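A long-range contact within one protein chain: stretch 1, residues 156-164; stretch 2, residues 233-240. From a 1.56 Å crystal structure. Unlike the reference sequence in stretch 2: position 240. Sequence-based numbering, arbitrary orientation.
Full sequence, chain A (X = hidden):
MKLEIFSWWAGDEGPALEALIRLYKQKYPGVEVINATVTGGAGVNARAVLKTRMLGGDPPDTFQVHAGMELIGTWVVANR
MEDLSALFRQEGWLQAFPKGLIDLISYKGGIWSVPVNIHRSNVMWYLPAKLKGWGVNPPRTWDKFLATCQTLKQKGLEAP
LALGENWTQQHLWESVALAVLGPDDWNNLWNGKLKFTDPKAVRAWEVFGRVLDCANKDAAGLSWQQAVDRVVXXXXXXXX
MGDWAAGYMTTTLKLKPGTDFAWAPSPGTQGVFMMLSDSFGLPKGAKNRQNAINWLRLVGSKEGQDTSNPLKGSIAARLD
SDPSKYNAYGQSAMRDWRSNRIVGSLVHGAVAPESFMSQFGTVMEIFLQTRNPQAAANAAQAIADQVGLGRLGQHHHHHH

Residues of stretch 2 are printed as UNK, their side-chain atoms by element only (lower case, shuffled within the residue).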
# COMPACT_ATOMS: atom_id res chain seq x y z
N GLY A 156 -22.07 -3.53 23.51
CA GLY A 156 -22.87 -4.22 22.50
C GLY A 156 -22.30 -4.25 21.09
O GLY A 156 -22.96 -4.79 20.18
N LEU A 157 -21.11 -3.68 20.90
CA LEU A 157 -20.41 -3.73 19.60
C LEU A 157 -19.55 -5.00 19.58
O LEU A 157 -18.45 -5.02 20.11
CB LEU A 157 -19.56 -2.47 19.39
CG LEU A 157 -19.02 -2.19 17.97
CD1 LEU A 157 -20.12 -2.02 16.96
CD2 LEU A 157 -18.13 -0.97 17.96
N GLU A 158 -20.10 -6.05 18.97
CA GLU A 158 -19.52 -7.39 18.90
C GLU A 158 -18.09 -7.47 18.32
O GLU A 158 -17.27 -8.26 18.77
CB GLU A 158 -20.39 -8.29 18.02
CG GLU A 158 -21.36 -9.20 18.75
CD GLU A 158 -22.18 -10.05 17.77
OE1 GLU A 158 -21.62 -10.55 16.77
OE2 GLU A 158 -23.41 -10.20 18.01
N ALA A 159 -17.86 -6.67 17.28
CA ALA A 159 -16.61 -6.74 16.52
C ALA A 159 -16.18 -5.30 16.27
O ALA A 159 -16.48 -4.74 15.21
CB ALA A 159 -16.83 -7.47 15.22
N PRO A 160 -15.55 -4.69 17.28
CA PRO A 160 -15.12 -3.29 17.14
C PRO A 160 -14.07 -3.03 16.05
O PRO A 160 -13.95 -1.89 15.59
CB PRO A 160 -14.51 -2.96 18.52
CG PRO A 160 -15.03 -4.01 19.44
CD PRO A 160 -15.23 -5.23 18.61
N LEU A 161 -13.33 -4.06 15.66
CA LEU A 161 -12.35 -3.94 14.57
C LEU A 161 -12.90 -4.53 13.28
O LEU A 161 -13.32 -5.69 13.25
CB LEU A 161 -11.03 -4.61 14.94
CG LEU A 161 -9.94 -4.57 13.85
CD1 LEU A 161 -9.55 -3.13 13.57
CD2 LEU A 161 -8.74 -5.38 14.27
N ALA A 162 -12.91 -3.72 12.22
CA ALA A 162 -13.27 -4.17 10.88
C ALA A 162 -12.03 -4.78 10.24
O ALA A 162 -10.92 -4.24 10.40
CB ALA A 162 -13.78 -3.01 10.03
N LEU A 163 -12.21 -5.90 9.57
CA LEU A 163 -11.13 -6.62 8.91
C LEU A 163 -11.68 -7.40 7.71
O LEU A 163 -12.86 -7.79 7.71
CB LEU A 163 -10.46 -7.54 9.92
CG LEU A 163 -9.18 -8.27 9.56
CD1 LEU A 163 -8.09 -7.29 9.20
CD2 LEU A 163 -8.79 -9.13 10.73
N GLY A 164 -10.86 -7.58 6.67
CA GLY A 164 -11.24 -8.31 5.47
C GLY A 164 -10.35 -9.52 5.17
O GLY A 164 -9.76 -10.14 6.07
N UNK A 233 -20.78 2.14 8.55
CA UNK A 233 -22.05 1.64 9.10
C UNK A 233 -22.13 1.59 10.64
O UNK A 233 -23.21 1.42 11.20
c UNK A 233 -22.29 0.25 8.56
c UNK A 233 -22.28 -1.10 6.44
c UNK A 233 -22.57 0.23 7.08
n UNK A 233 -22.63 -1.24 5.17
o UNK A 233 -21.73 -2.00 7.08
N UNK A 234 -21.02 1.77 11.34
CA UNK A 234 -21.02 1.62 12.79
C UNK A 234 -21.16 0.18 13.25
O UNK A 234 -21.44 -0.06 14.44
N UNK A 235 -20.94 -0.77 12.33
CA UNK A 235 -20.78 -2.20 12.69
C UNK A 235 -19.37 -2.52 13.16
O UNK A 235 -19.08 -3.66 13.55
c UNK A 235 -22.60 -2.98 11.12
c UNK A 235 -23.06 -3.93 8.84
n UNK A 235 -24.02 -4.81 8.09
c UNK A 235 -21.14 -3.09 11.51
c UNK A 235 -23.09 -4.18 10.33
N UNK A 236 -18.50 -1.52 13.12
CA UNK A 236 -17.16 -1.57 13.69
C UNK A 236 -16.80 -0.15 14.08
O UNK A 236 -17.40 0.78 13.57
c UNK A 236 -16.18 -2.10 12.64
N UNK A 237 -15.83 0.01 14.98
CA UNK A 237 -15.34 1.31 15.41
C UNK A 237 -14.10 1.76 14.63
O UNK A 237 -13.90 2.97 14.39
c UNK A 237 -15.03 1.27 16.91
N UNK A 238 -13.27 0.78 14.25
CA UNK A 238 -11.96 1.05 13.68
C UNK A 238 -11.66 0.14 12.49
O UNK A 238 -12.18 -0.96 12.39
c UNK A 238 -10.87 0.82 14.72
c UNK A 238 -11.15 1.47 16.05
c UNK A 238 -11.41 3.45 17.42
c UNK A 238 -11.16 2.85 16.18
c UNK A 238 -11.39 0.69 17.18
c UNK A 238 -11.66 2.65 18.53
c UNK A 238 -11.66 1.27 18.41
N UNK A 239 -10.78 0.63 11.61
CA UNK A 239 -10.20 -0.21 10.54
C UNK A 239 -8.77 0.25 10.32
O UNK A 239 -8.52 1.44 10.30
c UNK A 239 -10.55 -1.02 8.16
n UNK A 239 -10.34 -0.47 6.97
c UNK A 239 -11.01 -0.07 9.26
o UNK A 239 -10.42 -2.25 8.37
N UNK A 240 -7.84 -0.70 10.16
CA UNK A 240 -6.43 -0.36 9.85
C UNK A 240 -6.24 -0.61 8.36
O UNK A 240 -6.31 -1.74 7.91
c UNK A 240 -5.66 -1.08 12.19
c UNK A 240 -5.43 -1.22 10.66
c UNK A 240 -3.99 -0.86 10.30
c UNK A 240 -5.61 0.31 12.74
O HOH W 1 -19.85 -5.31 15.62
O HOH W 2 -8.12 -3.58 10.33

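Position 233 carries three carbons, the third bonded to one oxygen and one nitrogen, an unbranched chain ending in a carboxamide. Its side chain is out of reach of stretch 1 and touches nothing there. The composition gives glutamine, Q233.

Position 234 has no side-chain atoms. It is the first residue after a helix to leave helical phi/psi; its positive phi (72/15), together with two bonds back into the last turn, makes a Schellman motif, and positive phi favours the residue without a CB. This is G234; its O lies 3.5 Å from CD1 of L157.

Position 235 shows four carbons in a row ending in nitrogen, which is lysine. The CA-to-CB bond of K235 points away from stretch 1, so its contacts run through the backbone: its C is 3.9 Å from CD1 of L157. Water 1 links the stretches, accepting from A159 N (2.9 Å) and donating to K235 O (2.8 Å).

Position 236 has a single side-chain carbon, hence alanine. The CB of A236 packs 3.7 Å from CB of A162, and its CA approaches O of A159 at 3.6 Å, with an angle of 140° at the hydrogen, a CA-H...O contact.

Position 237 also bears one carbon, lying 4.0 Å from CD2 of L157. It is A237, whose N donates to O of P160 at 2.7 Å and 149°.

Position 238 has one carbon followed by a ring of six carbons with no heteroatom or further substituent, so it is phenylalanine. The N of F238 donates to the same P160 O at 3.1 Å and 152°, while its O accepts from A162 N at 2.9 Å and 173°, nearly straight. Its CB is 4.3 Å from CD1 of L161.

Position 239 has two carbons, the second carrying one oxygen and one nitrogen: asparagine, one carbon shorter than Q233. The end of the N239 side chain comes nearer to stretch 1 than its CB direction suggests, and its CA lies 4.3 Å from CD1 of L161.

Position 240 has four carbons, forked at the first with one arm two carbons long, which identifies isoleucine. I240, where the reference has valine, makes its link through water 2, which accepts from I240 N (2.9 Å) and lies 2.9 Å from A162 O, within hydrogen-bonding reach.

The contact is a short parallel pairing, anchored where L161 bridges F238 with CA atoms 5.1 Å apart. P160 O accepts from A237 N and F238 N, and A162 N donates to F238 O; the F238 bonds flank L161 and define the bridge. Beside these hydrogen bonds, L157 packs on A237, L161 on F238 and A162 on A236, and 436 Å² is buried in total.

Stretch 2 (233-240) QGKAAFNI
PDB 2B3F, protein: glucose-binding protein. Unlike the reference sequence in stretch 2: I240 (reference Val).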